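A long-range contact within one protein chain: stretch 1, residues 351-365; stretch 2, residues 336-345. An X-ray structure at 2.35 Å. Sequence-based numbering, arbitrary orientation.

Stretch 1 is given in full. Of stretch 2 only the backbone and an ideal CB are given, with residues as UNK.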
# COMPACT_ATOMS: atom_id res chain seq x y z
N ALA A 351 -3.76 4.58 44.76
CA ALA A 351 -4.35 4.96 43.49
C ALA A 351 -3.37 4.76 42.33
O ALA A 351 -3.80 4.47 41.21
CB ALA A 351 -4.81 6.42 43.54
N ASN A 352 -2.07 4.90 42.59
CA ASN A 352 -1.08 4.74 41.53
C ASN A 352 -0.88 3.29 41.12
O ASN A 352 -0.28 3.04 40.07
CB ASN A 352 0.26 5.34 41.95
CG ASN A 352 0.38 6.80 41.58
OD1 ASN A 352 0.57 7.14 40.41
ND2 ASN A 352 0.29 7.68 42.58
N LEU A 353 -1.35 2.34 41.92
CA LEU A 353 -1.13 0.92 41.64
C LEU A 353 -2.42 0.19 41.29
O LEU A 353 -2.41 -1.05 41.24
CB LEU A 353 -0.44 0.26 42.84
CG LEU A 353 0.85 0.92 43.31
CD1 LEU A 353 1.55 0.05 44.34
CD2 LEU A 353 1.78 1.24 42.14
N ASP A 354 -3.51 0.91 41.06
CA ASP A 354 -4.78 0.32 40.65
C ASP A 354 -5.05 0.72 39.21
O ASP A 354 -5.18 1.92 38.91
CB ASP A 354 -5.92 0.76 41.56
CG ASP A 354 -7.19 -0.03 41.31
OD1 ASP A 354 -7.33 -1.13 41.88
OD2 ASP A 354 -8.05 0.44 40.54
N LEU A 355 -5.12 -0.26 38.31
CA LEU A 355 -5.32 0.03 36.90
C LEU A 355 -6.63 0.76 36.65
O LEU A 355 -6.69 1.69 35.84
CB LEU A 355 -5.27 -1.27 36.09
CG LEU A 355 -3.87 -1.77 35.71
CD1 LEU A 355 -3.93 -3.22 35.27
CD2 LEU A 355 -3.29 -0.89 34.62
N ALA A 356 -7.70 0.35 37.34
CA ALA A 356 -9.01 0.94 37.09
C ALA A 356 -9.02 2.44 37.38
O ALA A 356 -9.60 3.22 36.62
CB ALA A 356 -10.08 0.24 37.93
N THR A 357 -8.35 2.86 38.46
CA THR A 357 -8.35 4.28 38.81
C THR A 357 -7.45 5.08 37.88
O THR A 357 -7.76 6.22 37.54
CB THR A 357 -7.91 4.46 40.26
OG1 THR A 357 -6.53 4.11 40.40
CG2 THR A 357 -8.73 3.58 41.18
N VAL A 358 -6.33 4.49 37.45
CA VAL A 358 -5.43 5.19 36.53
C VAL A 358 -6.06 5.32 35.15
O VAL A 358 -5.76 6.27 34.41
CB VAL A 358 -4.07 4.45 36.48
CG1 VAL A 358 -3.14 5.12 35.49
CG2 VAL A 358 -3.43 4.43 37.86
N ARG A 359 -6.96 4.41 34.79
CA ARG A 359 -7.62 4.50 33.49
C ARG A 359 -8.68 5.59 33.45
O ARG A 359 -9.11 5.98 32.36
CB ARG A 359 -8.25 3.16 33.11
CG ARG A 359 -7.24 2.09 32.73
CD ARG A 359 -7.87 1.04 31.84
NE ARG A 359 -6.92 -0.01 31.48
CZ ARG A 359 -6.86 -1.19 32.08
NH1 ARG A 359 -7.70 -1.48 33.07
NH2 ARG A 359 -5.97 -2.09 31.70
N ARG A 360 -9.12 6.10 34.61
CA ARG A 360 -10.06 7.21 34.61
C ARG A 360 -9.43 8.52 34.17
O ARG A 360 -10.15 9.48 33.88
CB ARG A 360 -10.70 7.37 35.99
CG ARG A 360 -11.85 6.41 36.23
CD ARG A 360 -12.66 6.80 37.46
NE ARG A 360 -12.07 6.33 38.70
CZ ARG A 360 -12.21 5.10 39.17
NH1 ARG A 360 -12.93 4.20 38.50
NH2 ARG A 360 -11.64 4.75 40.32
N ASP A 361 -8.10 8.60 34.12
CA ASP A 361 -7.43 9.74 33.54
C ASP A 361 -7.49 9.64 32.02
O ASP A 361 -7.20 8.59 31.44
CB ASP A 361 -5.97 9.82 34.02
CG ASP A 361 -5.20 10.96 33.36
OD1 ASP A 361 -4.75 10.78 32.21
OD2 ASP A 361 -5.07 12.03 33.99
N ILE A 362 -7.88 10.74 31.37
CA ILE A 362 -8.14 10.71 29.93
C ILE A 362 -6.85 10.53 29.15
O ILE A 362 -6.85 9.89 28.08
CB ILE A 362 -8.89 11.98 29.51
CG1 ILE A 362 -10.18 12.12 30.33
CG2 ILE A 362 -9.20 11.96 28.02
CD1 ILE A 362 -11.05 10.88 30.31
N ASN A 363 -5.73 11.06 29.64
CA ASN A 363 -4.48 10.94 28.91
C ASN A 363 -3.85 9.57 29.06
O ASN A 363 -3.09 9.14 28.18
CB ASN A 363 -3.49 12.02 29.37
CG ASN A 363 -4.02 13.42 29.13
OD1 ASN A 363 -4.13 13.87 27.99
ND2 ASN A 363 -4.34 14.13 30.21
N VAL A 364 -4.13 8.86 30.15
CA VAL A 364 -3.63 7.49 30.30
C VAL A 364 -4.46 6.53 29.46
O VAL A 364 -3.92 5.66 28.77
CB VAL A 364 -3.61 7.08 31.78
CG1 VAL A 364 -3.16 5.65 31.92
CG2 VAL A 364 -2.71 8.01 32.58
N ALA A 365 -5.79 6.66 29.51
CA ALA A 365 -6.66 5.77 28.74
C ALA A 365 -6.44 5.96 27.24
O ALA A 365 -6.41 4.98 26.48
CB ALA A 365 -8.12 6.01 29.11
N UNK A 336 -0.90 -7.99 28.89
CA UNK A 336 -1.32 -7.78 30.27
C UNK A 336 -0.67 -6.52 30.82
O UNK A 336 0.52 -6.52 31.15
CB UNK A 336 -0.97 -8.99 31.14
N UNK A 337 -1.42 -5.42 30.94
CA UNK A 337 -0.87 -4.24 31.63
C UNK A 337 -0.75 -4.49 33.13
O UNK A 337 -1.61 -5.12 33.75
CB UNK A 337 -1.75 -3.01 31.38
N UNK A 338 0.34 -3.99 33.71
CA UNK A 338 0.59 -4.09 35.13
C UNK A 338 1.25 -2.81 35.62
O UNK A 338 2.11 -2.24 34.93
CB UNK A 338 1.46 -5.31 35.45
N UNK A 339 0.87 -2.36 36.80
CA UNK A 339 1.40 -1.13 37.38
C UNK A 339 2.51 -1.48 38.36
O UNK A 339 2.25 -2.05 39.43
CB UNK A 339 0.30 -0.33 38.07
N UNK A 340 3.75 -1.15 37.99
CA UNK A 340 4.90 -1.30 38.87
C UNK A 340 5.59 0.02 39.17
O UNK A 340 6.30 0.12 40.17
CB UNK A 340 5.90 -2.27 38.25
N UNK A 341 5.41 1.03 38.33
CA UNK A 341 5.90 2.36 38.59
C UNK A 341 4.73 3.32 38.65
O UNK A 341 3.81 3.22 37.83
CB UNK A 341 6.91 2.79 37.52
N UNK A 342 4.72 4.25 39.60
CA UNK A 342 3.64 5.24 39.65
C UNK A 342 3.64 6.10 38.40
O UNK A 342 4.66 6.68 38.02
CB UNK A 342 3.77 6.12 40.89
N UNK A 343 2.49 6.16 37.74
CA UNK A 343 2.39 6.99 36.54
C UNK A 343 2.32 8.46 36.92
O UNK A 343 2.87 9.31 36.20
CB UNK A 343 1.17 6.60 35.71
N UNK A 344 1.70 8.79 38.04
CA UNK A 344 1.54 10.16 38.47
C UNK A 344 2.32 10.42 39.76
O UNK A 344 2.36 9.57 40.66
CB UNK A 344 0.06 10.48 38.66
N UNK A 345 2.96 11.59 39.83
CA UNK A 345 3.60 12.01 41.06
C UNK A 345 2.59 12.39 42.13
O UNK A 345 2.94 12.42 43.32
CB UNK A 345 4.54 13.19 40.79

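Stretch 2 is an irregular segment: some positions point toward stretch 1, some sideways past it and some away.

336 points away, with nothing of stretch 1 within 5.5 Å of its ideal CB; it is V336.

Position 337 points toward stretch 1, its ideal CB 4.2 Å from L355 CD2 and 4.3 Å from R359 NH2. A compact apolar side chain would suit the leucine, and an acidic or polar one could answer the arginine. Phi near -70° also admits proline. The residue is P337: its CB lies 4.2 Å from L355 CD2, while its CG comes 3.4 Å from R359 NH2, at the edge of the guanidinium and near its plane.

Position 338 points away into space free of stretch 1, and many side chains would fit. It is Q338, in extended form.

Position 339 points toward the turn, with its ideal CB 4.0 Å from both N352 O and L353 CA. Beyond lie L355 and V358, an apolar hollow that favours a medium-sized apolar side chain such as leucine, isoleucine or methionine. L339 fills it. Its CD1 reaches L355 N at 3.4 Å and V358 CG2 at 3.9 Å, and its CG packs 3.7 Å from L355 CD2; it gives up more area to stretch 1 than any other residue of stretch 2.

Positions 340 and 341 both point away and are little constrained from this side. They are T340 and L341.

At 342 CB points sideways, and the ideal CB is only 3.4 Å from N352 OD1, so bulk directed at that oxygen would be crowded. Phi of -62° permits proline, among others. P342 is found, its CB 3.6 Å from N352 OD1.

Position 343 also points sideways, but V358 CG1 and V364 CG2 lie 4.6 and 5.2 Å from its ideal CB, inviting an aliphatic residue. I343 packs against both valines, with its CD1 3.7 Å from V358 CG1 and its CG2 4.2 Å from V364 CG2.

At 344 the backbone itself is engaged, its N donating to N352 OD1 at 3.1 Å, which any residue but proline could do. CB points sideways, so a long apolar or aromatic side chain could reach the valines, and a long basic one D361. F344 reaches the valines: its CZ lies 3.4 Å from V364 CG2 and 3.5 Å from D361 OD2, and its CE2 is 4.2 Å from V358 CG1.

Position 345 points away, leaving the choice open; it is N345.

Stretch 2 (336-345) VPQLTLPIFN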
# COMPACT_ATOMS: atom_id res chain seq x y z
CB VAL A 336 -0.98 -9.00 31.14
CG1 VAL A 336 -1.40 -8.76 32.59
CG2 VAL A 336 -1.65 -10.25 30.58
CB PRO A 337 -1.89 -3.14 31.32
CG PRO A 337 -3.15 -3.87 30.99
CD PRO A 337 -2.73 -5.15 30.34
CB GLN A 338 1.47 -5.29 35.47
CG GLN A 338 1.67 -5.54 36.95
CD GLN A 338 2.75 -6.56 37.24
OE1 GLN A 338 3.81 -6.56 36.62
NE2 GLN A 338 2.48 -7.45 38.19
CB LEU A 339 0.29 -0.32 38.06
CG LEU A 339 -0.80 0.19 37.11
CD1 LEU A 339 -1.90 0.87 37.90
CD2 LEU A 339 -0.21 1.15 36.09
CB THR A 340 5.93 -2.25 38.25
OG1 THR A 340 6.50 -1.64 37.08
CG2 THR A 340 5.27 -3.57 37.86
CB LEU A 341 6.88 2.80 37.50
CG LEU A 341 8.27 2.17 37.53
CD1 LEU A 341 8.92 2.28 36.17
CD2 LEU A 341 9.09 2.88 38.59
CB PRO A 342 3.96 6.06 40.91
CG PRO A 342 4.85 5.18 41.72
CD PRO A 342 5.65 4.39 40.74
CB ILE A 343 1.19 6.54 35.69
CG1 ILE A 343 1.46 5.15 35.12
CG2 ILE A 343 0.91 7.53 34.58
CD1 ILE A 343 0.32 4.58 34.31
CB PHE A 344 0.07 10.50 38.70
CG PHE A 344 -0.76 10.42 37.45
CD1 PHE A 344 -0.73 11.45 36.53
CD2 PHE A 344 -1.55 9.32 37.20
CE1 PHE A 344 -1.49 11.39 35.37
CE2 PHE A 344 -2.31 9.25 36.05
CZ PHE A 344 -2.28 10.28 35.13
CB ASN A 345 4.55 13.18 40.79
CG ASN A 345 5.54 12.89 39.68
OD1 ASN A 345 6.61 12.31 39.92
ND2 ASN A 345 5.20 13.28 38.46
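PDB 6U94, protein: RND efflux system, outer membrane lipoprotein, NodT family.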